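MCG133388, isoform CRA_f (Mus musculus, PDB 4ZPO) probably mediates calcium-dependent cell adhesion as a protocadherin, represented here by its first three cadherin domains, and may support specific neuronal connections in the brain. Local coordinates at residues Val7-Pro12 with Lys60-Ser65; Leu75-Val80 with Thr88-Glu93; Asn100-Ala105 with Ala185-Thr190; Arg109-Ser114 with Phe123-Ala128; Glu288-Ala293 with Glu302-Ile307. All blocks are in the same frame, centred on the assembly; numbering follows the deposited sequence.

Contact 1 (Val7-Pro12 with Lys60-Ser65); sequences VEESEP and KIDRES. With CA (calcium ion), chain H; CA (calcium ion), chain G.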
# COMPACT_ATOMS: atom_id res chain seq x y z
N VAL A 7 3.99 25.39 -27.84
CA VAL A 7 4.08 24.75 -26.53
C VAL A 7 2.76 24.89 -25.78
O VAL A 7 2.15 25.95 -25.75
CB VAL A 7 5.22 25.36 -25.68
CG1 VAL A 7 5.30 24.67 -24.33
CG2 VAL A 7 6.54 25.24 -26.42
N GLU A 8 2.32 23.78 -25.18
CA GLU A 8 1.12 23.76 -24.35
C GLU A 8 1.22 24.78 -23.21
O GLU A 8 2.32 25.08 -22.74
CB GLU A 8 0.90 22.35 -23.79
CG GLU A 8 -0.34 22.18 -22.94
CD GLU A 8 -0.21 21.02 -21.96
OE1 GLU A 8 0.80 20.29 -22.03
OE2 GLU A 8 -1.11 20.86 -21.11
N GLU A 9 0.08 25.30 -22.78
CA GLU A 9 -0.01 26.23 -21.65
C GLU A 9 0.71 27.55 -21.89
O GLU A 9 1.00 28.29 -20.95
CB GLU A 9 0.53 25.58 -20.37
CG GLU A 9 -0.03 24.21 -20.05
CD GLU A 9 -1.49 24.25 -19.66
OE1 GLU A 9 -1.99 25.35 -19.32
OE2 GLU A 9 -2.14 23.18 -19.67
N SER A 10 0.99 27.85 -23.16
CA SER A 10 1.63 29.11 -23.50
C SER A 10 0.63 30.26 -23.38
O SER A 10 -0.56 30.09 -23.64
CB SER A 10 2.21 29.06 -24.92
OG SER A 10 1.21 28.72 -25.86
N GLU A 11 1.12 31.43 -22.97
CA GLU A 11 0.26 32.59 -22.77
C GLU A 11 -0.34 33.09 -24.08
O GLU A 11 0.29 33.01 -25.13
CB GLU A 11 1.05 33.71 -22.10
CG GLU A 11 1.38 33.45 -20.64
CD GLU A 11 0.14 33.41 -19.76
OE1 GLU A 11 -0.79 34.20 -20.02
OE2 GLU A 11 0.09 32.58 -18.83
N PRO A 12 -1.58 33.61 -24.01
CA PRO A 12 -2.26 34.20 -25.17
C PRO A 12 -1.44 35.32 -25.80
O PRO A 12 -1.00 36.24 -25.11
CB PRO A 12 -3.56 34.76 -24.57
CG PRO A 12 -3.81 33.90 -23.38
CD PRO A 12 -2.45 33.58 -22.82
N LYS A 60 -5.46 30.12 -23.82
CA LYS A 60 -4.53 29.14 -23.27
C LYS A 60 -4.97 27.71 -23.60
O LYS A 60 -6.11 27.33 -23.34
CB LYS A 60 -4.41 29.32 -21.75
CG LYS A 60 -3.14 28.75 -21.15
CD LYS A 60 -2.98 29.18 -19.70
CE LYS A 60 -1.69 28.65 -19.10
NZ LYS A 60 -1.55 29.03 -17.67
N ILE A 61 -4.05 26.95 -24.19
CA ILE A 61 -4.37 25.61 -24.68
C ILE A 61 -3.91 24.51 -23.73
O ILE A 61 -2.75 24.47 -23.33
CB ILE A 61 -3.73 25.37 -26.07
CG1 ILE A 61 -4.29 26.36 -27.09
CG2 ILE A 61 -3.97 23.93 -26.52
CD1 ILE A 61 -3.65 26.25 -28.45
N ASP A 62 -4.83 23.62 -23.38
CA ASP A 62 -4.51 22.46 -22.55
C ASP A 62 -4.45 21.21 -23.41
O ASP A 62 -5.47 20.76 -23.93
CB ASP A 62 -5.53 22.30 -21.43
CG ASP A 62 -5.14 21.21 -20.44
OD1 ASP A 62 -3.93 20.96 -20.28
OD2 ASP A 62 -6.05 20.62 -19.82
N ARG A 63 -3.25 20.65 -23.57
CA ARG A 63 -3.06 19.50 -24.44
C ARG A 63 -3.79 18.26 -23.93
O ARG A 63 -4.23 17.42 -24.72
CB ARG A 63 -1.57 19.19 -24.60
CG ARG A 63 -1.25 18.22 -25.73
CD ARG A 63 -0.10 17.31 -25.36
NE ARG A 63 -0.41 16.49 -24.20
CZ ARG A 63 -1.02 15.31 -24.26
NH1 ARG A 63 -1.27 14.63 -23.14
NH2 ARG A 63 -1.38 14.80 -25.43
N GLU A 64 -3.90 18.15 -22.61
CA GLU A 64 -4.58 17.01 -22.01
C GLU A 64 -6.08 17.03 -22.27
O GLU A 64 -6.73 15.98 -22.31
CB GLU A 64 -4.32 16.97 -20.50
CG GLU A 64 -2.99 16.33 -20.10
CD GLU A 64 -1.79 17.13 -20.56
OE1 GLU A 64 -0.97 16.60 -21.35
OE2 GLU A 64 -1.66 18.30 -20.12
N SER A 65 -6.63 18.22 -22.45
CA SER A 65 -8.06 18.37 -22.67
C SER A 65 -8.46 18.12 -24.12
O SER A 65 -9.60 17.74 -24.40
CB SER A 65 -8.52 19.77 -22.24
OG SER A 65 -8.33 19.97 -20.85
CA CA H . -2.01 20.57 -18.89
CA CA G . 0.83 18.17 -20.42
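The calcium-binding junction between the first and second cadherin domains starts here: Glu8 and Glu9 follow the first strand, and Asp62-Arg63-Glu64 is the cadherin DRE motif. Glu8 has CG anti to its backbone N (chi1 -178°) and an extended chain, so its carboxylate lies between two ions. Its OE2 binds the calcium of chain H at 2.4 Å, while its OE1 binds the calcium of chain G at 2.7 Å. Glu64, bent at chi2 (66°), crosses Glu8 at about a right angle and bridges the same pair: its OE2 is 2.5 Å from the chain G ion and 2.6 Å from the chain H ion. Asp62 OD1, at 2.4 Å, and Glu9 OE2 add ligands to the chain H ion, and Asp99 completes its protein ligands; Asp96, Leu97, Asp99 and Asp132 serve the other. Carboxylate oxygens crowd together with no hydrogen bonds between them, their repulsion presumably offset by the metal charge. Arg63 grips Glu64 OE1, which also binds the chain G ion, side-on with NE and NH1 and probably adds to the positive field there. An alanine in place of Glu64 would probably weaken both ions' sites, since it removes the carboxylate that bridges them, and would leave Arg63 without this salt bridge. The backbones are tied as well: Glu9 N donates to Ile61 O at 3.0 Å, with an N-H...O angle of 154° and almost along the carbonyl axis. Lys60 NZ lies 4.1 Å from Glu9 OE1, too far for a salt bridge, and Lys60 CE rests 3.3 Å from Glu9 O.

Contact 2 (Leu75-Val80 with Thr88-Glu93); sequences LPVQVV and TRVEVE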
# COMPACT_ATOMS: atom_id res chain seq x y z
N LEU A 75 -3.55 19.77 -34.17
CA LEU A 75 -4.73 20.62 -34.25
C LEU A 75 -4.88 21.21 -35.65
O LEU A 75 -4.07 22.03 -36.07
CB LEU A 75 -4.65 21.74 -33.21
CG LEU A 75 -5.94 22.05 -32.46
CD1 LEU A 75 -6.44 20.82 -31.72
CD2 LEU A 75 -5.74 23.21 -31.50
N PRO A 76 -5.93 20.79 -36.37
CA PRO A 76 -6.16 21.25 -37.74
C PRO A 76 -6.96 22.55 -37.80
O PRO A 76 -8.05 22.64 -37.24
CB PRO A 76 -6.95 20.10 -38.36
CG PRO A 76 -7.73 19.54 -37.21
CD PRO A 76 -6.89 19.75 -35.97
N VAL A 77 -6.42 23.56 -38.48
CA VAL A 77 -7.14 24.80 -38.71
C VAL A 77 -7.25 25.08 -40.20
O VAL A 77 -6.48 24.56 -41.01
CB VAL A 77 -6.48 26.00 -38.01
CG1 VAL A 77 -6.59 25.85 -36.50
CG2 VAL A 77 -5.03 26.13 -38.43
N GLN A 78 -8.22 25.91 -40.57
CA GLN A 78 -8.55 26.16 -41.96
C GLN A 78 -8.31 27.62 -42.32
O GLN A 78 -8.93 28.52 -41.75
CB GLN A 78 -10.01 25.77 -42.23
CG GLN A 78 -10.41 25.70 -43.69
CD GLN A 78 -11.78 25.07 -43.86
OE1 GLN A 78 -12.43 25.24 -44.90
NE2 GLN A 78 -12.23 24.34 -42.85
N VAL A 79 -7.41 27.86 -43.27
CA VAL A 79 -7.09 29.22 -43.70
C VAL A 79 -7.68 29.51 -45.07
O VAL A 79 -7.38 28.82 -46.05
CB VAL A 79 -5.57 29.46 -43.74
CG1 VAL A 79 -5.26 30.82 -44.33
CG2 VAL A 79 -4.98 29.34 -42.33
N VAL A 80 -8.52 30.54 -45.14
CA VAL A 80 -9.24 30.86 -46.37
C VAL A 80 -8.78 32.18 -46.98
O VAL A 80 -8.73 33.21 -46.31
CB VAL A 80 -10.76 30.94 -46.12
CG1 VAL A 80 -11.50 31.24 -47.41
CG2 VAL A 80 -11.26 29.64 -45.51
N THR A 88 -6.43 26.52 -47.43
CA THR A 88 -5.16 25.94 -47.02
C THR A 88 -5.26 25.25 -45.66
O THR A 88 -5.73 25.83 -44.68
CB THR A 88 -4.06 27.02 -46.94
OG1 THR A 88 -3.96 27.69 -48.21
CG2 THR A 88 -2.72 26.40 -46.60
N ARG A 89 -4.83 23.99 -45.61
CA ARG A 89 -4.85 23.23 -44.37
C ARG A 89 -3.59 23.48 -43.56
O ARG A 89 -2.47 23.30 -44.05
CB ARG A 89 -5.00 21.73 -44.66
CG ARG A 89 -4.90 20.85 -43.42
CD ARG A 89 -5.16 19.39 -43.75
NE ARG A 89 -4.99 18.53 -42.59
CZ ARG A 89 -5.94 18.28 -41.70
NH1 ARG A 89 -7.14 18.83 -41.84
NH2 ARG A 89 -5.70 17.48 -40.67
N VAL A 90 -3.77 23.90 -42.31
CA VAL A 90 -2.64 24.15 -41.43
C VAL A 90 -2.70 23.25 -40.20
O VAL A 90 -3.69 23.25 -39.46
CB VAL A 90 -2.59 25.62 -40.97
CG1 VAL A 90 -1.38 25.86 -40.07
CG2 VAL A 90 -2.56 26.54 -42.18
N GLU A 91 -1.64 22.47 -39.99
CA GLU A 91 -1.59 21.55 -38.86
C GLU A 91 -0.65 22.07 -37.77
O GLU A 91 0.57 22.06 -37.93
CB GLU A 91 -1.15 20.16 -39.31
CG GLU A 91 -2.11 19.50 -40.28
CD GLU A 91 -1.68 18.10 -40.66
OE1 GLU A 91 -0.57 17.69 -40.26
OE2 GLU A 91 -2.45 17.41 -41.36
N VAL A 92 -1.23 22.53 -36.67
CA VAL A 92 -0.45 23.04 -35.55
C VAL A 92 -0.30 21.97 -34.47
O VAL A 92 -1.27 21.59 -33.82
CB VAL A 92 -1.10 24.29 -34.93
CG1 VAL A 92 -0.29 24.78 -33.75
CG2 VAL A 92 -1.23 25.39 -35.98
N GLU A 93 0.93 21.50 -34.28
CA GLU A 93 1.20 20.47 -33.27
C GLU A 93 1.29 21.08 -31.88
O GLU A 93 1.99 22.07 -31.67
CB GLU A 93 2.49 19.72 -33.60
CG GLU A 93 2.78 18.56 -32.66
CD GLU A 93 4.06 17.83 -33.00
OE1 GLU A 93 4.86 18.37 -33.81
OE2 GLU A 93 4.28 16.72 -32.47
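Six backbone hydrogen bonds join the strands, in three antiparallel hydrogen-bonded pairs: Leu75 with Val92, Val77 with Val90, and Val79 with Thr88. The straightest is Val77 N to Val90 O, 2.9 Å long with an N-H...O angle of 178° and nearly along the carbonyl axis. At the Leu75 end both donors stand above the carbonyl planes they address, Leu75 N by 41° at Val92 O, whereas Val79 N and Thr88 N meet their carbonyls in plane. Pro76, which has no N-H to give, faces Glu91 in a non-hydrogen-bonded pair, so its N without hydrogen costs this ladder no bond. The ladder is that of a beta hairpin, strands 74-81 and 86-95, the last two strands of the first cadherin domain; strand 86-95 in turn runs parallel to strand 2-7. Apolar contacts lie on the face of Leu75, Val77, Val79, Val90 and Val92. Val77 holds CG2 between its backbone N and carbonyl carbon, which sets that methyl 3.6 Å from Val90 CB. Val90 CG2 meets Val79 CG2 obliquely at 3.7 Å, a diagonal contact that skips one pair of the register. Phe46 of strand 46-48 packs against Leu75, Val77 and Val92 on this side. Charged contacts take the opposite face. The extended Arg89 brings NH1 to 3.7 Å from Pro76 CB, while its NE donates to Glu91 OE2 at 3.0 Å in a salt bridge within the strand, near the guanidinium plane and on the anti lone pair of that oxygen. The other oxygen, Glu91 OE1, pairs with Arg3.

Contact 3 (Asn100-Ala105 with Ala185-Thr190); sequences NSPSFA and AVDGGT. With CA (calcium ion), chain F.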
# COMPACT_ATOMS: atom_id res chain seq x y z
N ASN A 100 1.60 17.88 -15.26
CA ASN A 100 0.70 17.00 -14.52
C ASN A 100 1.47 16.05 -13.60
O ASN A 100 2.50 15.51 -13.98
CB ASN A 100 -0.19 16.20 -15.47
CG ASN A 100 -1.37 17.00 -15.98
OD1 ASN A 100 -2.44 17.00 -15.38
ND2 ASN A 100 -1.17 17.69 -17.10
N SER A 101 0.95 15.86 -12.39
CA SER A 101 1.60 15.00 -11.40
C SER A 101 0.86 13.68 -11.25
O SER A 101 -0.37 13.64 -11.32
CB SER A 101 1.68 15.72 -10.05
OG SER A 101 2.37 16.95 -10.17
N PRO A 102 1.62 12.58 -11.04
CA PRO A 102 1.08 11.24 -10.84
C PRO A 102 -0.02 11.19 -9.78
O PRO A 102 0.15 11.71 -8.68
CB PRO A 102 2.30 10.44 -10.38
CG PRO A 102 3.43 11.11 -11.08
CD PRO A 102 3.10 12.57 -11.09
N SER A 103 -1.15 10.58 -10.13
CA SER A 103 -2.33 10.59 -9.27
C SER A 103 -2.79 9.19 -8.88
O SER A 103 -2.84 8.29 -9.72
CB SER A 103 -3.47 11.34 -9.97
OG SER A 103 -4.64 11.35 -9.17
N PHE A 104 -3.13 9.03 -7.61
CA PHE A 104 -3.71 7.78 -7.13
C PHE A 104 -5.21 7.95 -6.90
O PHE A 104 -5.68 9.05 -6.61
CB PHE A 104 -3.03 7.32 -5.84
CG PHE A 104 -1.68 6.70 -6.06
CD1 PHE A 104 -1.57 5.39 -6.50
CD2 PHE A 104 -0.52 7.42 -5.81
CE1 PHE A 104 -0.33 4.81 -6.70
CE2 PHE A 104 0.72 6.85 -6.01
CZ PHE A 104 0.82 5.54 -6.45
N ALA A 105 -5.95 6.86 -7.03
CA ALA A 105 -7.39 6.88 -6.82
C ALA A 105 -7.73 7.25 -5.38
O ALA A 105 -8.67 7.99 -5.12
CB ALA A 105 -8.01 5.54 -7.19
N ALA A 185 4.83 7.23 -6.79
CA ALA A 185 4.86 7.11 -8.25
C ALA A 185 5.54 8.33 -8.86
O ALA A 185 5.18 9.47 -8.55
CB ALA A 185 3.46 6.96 -8.79
N VAL A 186 6.51 8.09 -9.74
CA VAL A 186 7.28 9.18 -10.34
C VAL A 186 7.23 9.12 -11.86
O VAL A 186 7.29 8.04 -12.45
CB VAL A 186 8.76 9.12 -9.88
CG1 VAL A 186 9.49 10.39 -10.28
CG2 VAL A 186 8.85 8.91 -8.38
N ASP A 187 7.11 10.28 -12.50
CA ASP A 187 7.16 10.34 -13.96
C ASP A 187 8.60 10.56 -14.43
O ASP A 187 9.52 10.64 -13.61
CB ASP A 187 6.24 11.45 -14.49
CG ASP A 187 6.56 12.83 -13.93
OD1 ASP A 187 7.73 13.25 -13.98
OD2 ASP A 187 5.62 13.50 -13.46
N GLY A 188 8.79 10.65 -15.74
CA GLY A 188 10.12 10.80 -16.30
C GLY A 188 10.35 12.16 -16.93
O GLY A 188 10.85 12.25 -18.05
N GLY A 189 10.00 13.22 -16.21
CA GLY A 189 10.23 14.57 -16.68
C GLY A 189 11.39 15.23 -15.95
O GLY A 189 11.92 14.68 -14.99
N THR A 190 11.78 16.41 -16.42
CA THR A 190 12.85 17.16 -15.79
C THR A 190 12.38 18.57 -15.43
O THR A 190 12.24 19.42 -16.31
CB THR A 190 14.09 17.25 -16.69
OG1 THR A 190 13.70 17.62 -18.02
CG2 THR A 190 14.80 15.90 -16.75
CA CA F . 3.68 14.26 -15.67
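Segment 100-105 is an irregular linker passing beside the end of strand 178-187; the nearest CA atoms are those of Pro102 and Ala185, 6.2 Å apart. No hydrogen bond joins the two segments. After Asp187 the strand gives way to a turn in which Asp187 OD1 accepts from Gly189 N at 3.2 Å, an Asx turn; the same oxygen also takes the backbone N of Arg193, so both bonds fix the carboxylate's rotation. On the linker, Asn100 turns its main-chain carbonyl to the chain F calcium, with O 2.4 Å from the ion; Asn98, Asp130, Asp132 and Asn136 supply the other protein ligands. Asp187 can also coordinate this calcium, but here its OD2 stays 3.0 Å away, longer than the Asn100 bond. Its CG sits between the backbone N and the carbonyl carbon (chi1 57°), which turns the carboxylate toward the ion. Pro102 fills the angle between strand and metal: CD lies 3.6 Å from Asp187 OD2, the ring crossing that side chain at about a right angle, and CG lies 3.5 Å from Ala185 O. Ala185 CB then meets the Phe104 tip at CZ, 3.8 Å away and oblique to the ring. The contact thus joins the interdomain linker, with its third calcium, to the second cadherin domain. Tyr141 of strand 138-143 touches both Phe104 and Ala185, Ser197 of strand 194-204 also meets Phe104, and Val186 faces the other side of the sheet, against Phe140, Ser194 and a protein-linked mannose.

Contact 4 (Arg109-Ser114 with Phe123-Ala128); sequences REMRIS and FPLDSA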
# COMPACT_ATOMS: atom_id res chain seq x y z
N ARG A 109 -4.28 3.42 1.60
CA ARG A 109 -4.64 2.04 1.29
C ARG A 109 -4.42 1.13 2.50
O ARG A 109 -3.36 1.16 3.12
CB ARG A 109 -3.82 1.53 0.10
CG ARG A 109 -3.90 0.03 -0.13
CD ARG A 109 -5.19 -0.37 -0.82
NE ARG A 109 -5.35 -1.82 -0.87
CZ ARG A 109 -4.78 -2.61 -1.77
NH1 ARG A 109 -3.99 -2.10 -2.71
NH2 ARG A 109 -4.98 -3.92 -1.73
N GLU A 110 -5.43 0.33 2.83
CA GLU A 110 -5.34 -0.59 3.95
C GLU A 110 -5.19 -2.04 3.49
O GLU A 110 -5.88 -2.47 2.56
CB GLU A 110 -6.56 -0.46 4.87
CG GLU A 110 -6.58 -1.46 6.01
CD GLU A 110 -7.75 -1.24 6.96
OE1 GLU A 110 -8.09 -0.06 7.22
OE2 GLU A 110 -8.32 -2.24 7.44
N MET A 111 -4.29 -2.77 4.13
CA MET A 111 -4.07 -4.18 3.80
C MET A 111 -4.11 -5.06 5.04
O MET A 111 -3.31 -4.91 5.96
CB MET A 111 -2.74 -4.36 3.08
CG MET A 111 -2.80 -4.10 1.59
SD MET A 111 -1.25 -4.49 0.76
CE MET A 111 -1.81 -4.65 -0.93
N ARG A 112 -5.06 -6.00 5.05
CA ARG A 112 -5.16 -6.96 6.14
C ARG A 112 -4.43 -8.25 5.77
O ARG A 112 -5.01 -9.13 5.13
CB ARG A 112 -6.62 -7.26 6.47
CG ARG A 112 -7.45 -6.02 6.77
CD ARG A 112 -8.10 -6.10 8.13
NE ARG A 112 -8.96 -4.94 8.40
CZ ARG A 112 -9.62 -4.75 9.53
NH1 ARG A 112 -9.53 -5.64 10.51
NH2 ARG A 112 -10.38 -3.67 9.68
N ILE A 113 -3.17 -8.35 6.16
CA ILE A 113 -2.35 -9.51 5.84
C ILE A 113 -2.19 -10.43 7.05
O ILE A 113 -1.84 -9.98 8.14
CB ILE A 113 -0.96 -9.10 5.33
CG1 ILE A 113 -1.10 -8.24 4.07
CG2 ILE A 113 -0.11 -10.33 5.04
CD1 ILE A 113 0.23 -7.78 3.50
N SER A 114 -2.46 -11.72 6.85
CA SER A 114 -2.31 -12.71 7.91
C SER A 114 -0.86 -12.83 8.36
O SER A 114 0.06 -12.61 7.58
CB SER A 114 -2.83 -14.07 7.44
OG SER A 114 -2.56 -15.08 8.40
N PHE A 123 1.17 -9.02 -3.34
CA PHE A 123 -0.03 -8.24 -3.06
C PHE A 123 -0.13 -7.06 -4.02
O PHE A 123 0.70 -6.16 -3.99
CB PHE A 123 -0.02 -7.75 -1.61
CG PHE A 123 0.16 -8.85 -0.60
CD1 PHE A 123 1.43 -9.22 -0.19
CD2 PHE A 123 -0.93 -9.50 -0.05
CE1 PHE A 123 1.61 -10.23 0.74
CE2 PHE A 123 -0.76 -10.50 0.88
CZ PHE A 123 0.51 -10.87 1.28
N PRO A 124 -1.17 -7.06 -4.87
CA PRO A 124 -1.35 -6.02 -5.89
C PRO A 124 -1.59 -4.64 -5.29
O PRO A 124 -2.15 -4.52 -4.20
CB PRO A 124 -2.58 -6.50 -6.66
CG PRO A 124 -3.32 -7.35 -5.69
CD PRO A 124 -2.27 -8.03 -4.88
N LEU A 125 -1.16 -3.60 -6.00
CA LEU A 125 -1.31 -2.22 -5.53
C LEU A 125 -2.03 -1.36 -6.56
O LEU A 125 -1.98 -1.65 -7.76
CB LEU A 125 0.05 -1.62 -5.20
CG LEU A 125 0.83 -2.30 -4.07
CD1 LEU A 125 2.21 -1.67 -3.90
CD2 LEU A 125 0.05 -2.22 -2.78
N ASP A 126 -2.69 -0.31 -6.09
CA ASP A 126 -3.39 0.61 -6.98
C ASP A 126 -2.41 1.31 -7.91
O ASP A 126 -1.37 1.80 -7.47
CB ASP A 126 -4.18 1.65 -6.17
CG ASP A 126 -5.24 1.01 -5.29
OD1 ASP A 126 -5.77 -0.05 -5.67
OD2 ASP A 126 -5.53 1.58 -4.21
N SER A 127 -2.74 1.36 -9.20
CA SER A 127 -1.88 1.97 -10.19
C SER A 127 -2.09 3.48 -10.25
O SER A 127 -3.21 3.97 -10.07
CB SER A 127 -2.11 1.35 -11.57
OG SER A 127 -1.28 1.95 -12.55
N ALA A 128 -1.02 4.22 -10.51
CA ALA A 128 -1.09 5.67 -10.60
C ALA A 128 -1.36 6.12 -12.02
O ALA A 128 -1.18 5.36 -12.97
CB ALA A 128 0.19 6.30 -10.08
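A strand and a strand end with its following loop, from facing sheets of the second cadherin domain's beta sandwich, meet mainly through side chains and without backbone-to-backbone bonds, the nearest CA atoms (Arg109 and Asp126) being 8.5 Å apart. The tight part is apolar. Ile113 and Phe123 reach toward each other tip to tip, and Ile113 CD1 stands over the centre of the Phe123 ring, 3.8 Å from its centroid and 9° off the ring normal, a CH-pi contact. Met111, extended beyond CG, crosses Leu125 at about a right angle, its CE 3.6 Å from Phe123 CB and equally 3.6 Å from Leu125 CD2. Leu165 of strand 160-167 packs on both Met111 and Leu125, continuing the interior. An alanine in place of Phe123 would probably loosen this end of the sandwich, because the ring face beneath Ile113 CD1 is removed. The looser, more exposed side is polar. Arg109, bent at chi2 (79°), turns its guanidinium edge to the chain, NH1 reaching Pro124 O at 3.4 Å in a weak bond. Asp126 OD1 lies 4.0 Å from Arg109 NH1 but well out of the guanidinium plane, so no N-H points at it. Apolar packing thus probably provides most of the cohesion at the Phe123 end, while Arg109 covers the other end broadly but with only one weak bond and a charge attraction.

Contact 5 (Glu288-Ala293 with Glu302-Ile307); sequences EIHARA and EGHCVI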
# COMPACT_ATOMS: atom_id res chain seq x y z
N GLU A 288 5.27 -35.35 42.48
CA GLU A 288 5.69 -34.63 41.29
C GLU A 288 4.50 -34.29 40.39
O GLU A 288 4.06 -35.11 39.58
CB GLU A 288 6.73 -35.45 40.52
CG GLU A 288 7.31 -34.74 39.31
CD GLU A 288 8.50 -35.46 38.72
OE1 GLU A 288 8.51 -35.69 37.50
OE2 GLU A 288 9.43 -35.80 39.49
N ILE A 289 3.98 -33.08 40.55
CA ILE A 289 2.79 -32.65 39.81
C ILE A 289 3.14 -32.10 38.43
O ILE A 289 4.02 -31.25 38.29
CB ILE A 289 2.02 -31.56 40.60
CG1 ILE A 289 1.67 -32.06 42.00
CG2 ILE A 289 0.77 -31.15 39.84
CD1 ILE A 289 0.93 -31.05 42.84
N HIS A 290 2.45 -32.61 37.41
CA HIS A 290 2.64 -32.15 36.04
C HIS A 290 1.54 -31.17 35.65
O HIS A 290 0.38 -31.55 35.48
CB HIS A 290 2.65 -33.35 35.08
CG HIS A 290 2.78 -32.97 33.64
ND1 HIS A 290 2.41 -33.82 32.62
CD2 HIS A 290 3.27 -31.86 33.05
CE1 HIS A 290 2.64 -33.23 31.46
NE2 HIS A 290 3.17 -32.04 31.69
N ALA A 291 1.92 -29.90 35.50
CA ALA A 291 0.97 -28.86 35.13
C ALA A 291 0.98 -28.62 33.62
O ALA A 291 1.99 -28.86 32.95
CB ALA A 291 1.27 -27.57 35.87
N ARG A 292 -0.13 -28.13 33.09
CA ARG A 292 -0.27 -27.93 31.65
C ARG A 292 -1.13 -26.70 31.34
O ARG A 292 -2.22 -26.55 31.89
CB ARG A 292 -0.88 -29.17 31.00
CG ARG A 292 -0.83 -29.19 29.48
CD ARG A 292 -2.23 -29.28 28.89
NE ARG A 292 -3.05 -30.28 29.57
CZ ARG A 292 -3.07 -31.57 29.27
NH1 ARG A 292 -2.31 -32.04 28.29
NH2 ARG A 292 -3.85 -32.40 29.94
N ALA A 293 -0.64 -25.84 30.46
CA ALA A 293 -1.37 -24.64 30.06
C ALA A 293 -1.89 -24.76 28.63
O ALA A 293 -1.17 -24.47 27.68
CB ALA A 293 -0.49 -23.41 30.20
N GLU A 302 0.27 -25.52 23.81
CA GLU A 302 0.36 -25.81 25.23
C GLU A 302 1.78 -25.72 25.78
O GLU A 302 2.76 -25.97 25.08
CB GLU A 302 -0.21 -27.21 25.53
CG GLU A 302 0.56 -28.35 24.89
CD GLU A 302 -0.02 -29.71 25.23
OE1 GLU A 302 -1.17 -29.75 25.73
OE2 GLU A 302 0.66 -30.73 25.00
N GLY A 303 1.87 -25.34 27.05
CA GLY A 303 3.13 -25.31 27.77
C GLY A 303 3.08 -26.27 28.94
O GLY A 303 2.01 -26.76 29.29
N HIS A 304 4.23 -26.53 29.56
CA HIS A 304 4.29 -27.52 30.63
C HIS A 304 5.18 -27.08 31.79
O HIS A 304 6.26 -26.53 31.58
CB HIS A 304 4.77 -28.86 30.08
CG HIS A 304 3.89 -29.41 29.00
ND1 HIS A 304 2.78 -30.19 29.26
CD2 HIS A 304 3.96 -29.30 27.65
CE1 HIS A 304 2.21 -30.53 28.12
NE2 HIS A 304 2.91 -30.00 27.13
N CYS A 305 4.71 -27.33 33.00
CA CYS A 305 5.47 -27.04 34.21
C CYS A 305 5.41 -28.21 35.17
O CYS A 305 4.32 -28.63 35.59
CB CYS A 305 4.95 -25.77 34.89
SG CYS A 305 5.78 -25.35 36.43
N VAL A 306 6.57 -28.74 35.53
CA VAL A 306 6.63 -29.83 36.49
C VAL A 306 6.85 -29.28 37.90
O VAL A 306 7.83 -28.60 38.16
CB VAL A 306 7.75 -30.83 36.15
CG1 VAL A 306 7.92 -31.83 37.28
CG2 VAL A 306 7.45 -31.53 34.84
N ILE A 307 5.92 -29.58 38.80
CA ILE A 307 6.00 -29.11 40.17
C ILE A 307 6.42 -30.22 41.12
O ILE A 307 5.73 -31.24 41.25
CB ILE A 307 4.67 -28.52 40.65
CG1 ILE A 307 4.25 -27.36 39.74
CG2 ILE A 307 4.78 -28.06 42.09
CD1 ILE A 307 2.98 -26.68 40.18
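On one face of the sheet the side chains of His290, Arg292 and His304 cluster. The imidazoles of His290 and His304 approach rim to rim, neither over the other's face, with planes 32° apart. His290 NE2 and His304 ND1 share a hydrogen bond of 3.1 Å. Arg292 runs alongside His304, pointing the same way, and lays its CG 3.6 Å from His304 CE1, guanidinium and ring planes being 58° apart. Beyond it Arg292 NH1 reaches Glu302 OE1 across a long salt bridge of 3.6 Å. Stronger partners hold both ends: Ser251 and Asp254 take the Arg292 guanidinium, and Arg294 pairs with Glu302. The reverse face is apolar: Ile289 CB faces Ile307 CB at 4.0 Å and Ala291 CB faces Cys305 CB at 4.2 Å, while Leu235 touches Ala291 and Ile307, Leu233 touches Ile307, and Phe213 meets Cys305. Six backbone bonds fix this register, among them Ile307 N to Ile289 O at 2.6 Å with an N-H...O angle of 169°. Such an antiparallel hairpin, with a largely polar face and an apolar one packed on the facing sheet, forms the last two strands of a cadherin domain, here the third.

How the contacts relate
Contacts 2 and 5 are equivalent hairpins, in the first and third domains, with centres about 92 Å apart; each has a backbone ladder, an apolar face and a more polar opposite one. Contact 4 crosses between the sheets of the second domain instead, so side-chain packing replaces the backbone ladder. Contacts 1 and 3 belong to the calcium junction between domains one and two: contact 1 is built on shared calcium ligands, contact 3 mainly on proline and phenylalanine packing beside a calcium. They touch, Glu64 OE2 lying 3.1 Å from Asn100 ND2. Contact 3 is the more buried. Contact 4 is nested within the loop that contact 3 closes, and Ala128 packs against Phe104 and Ala185.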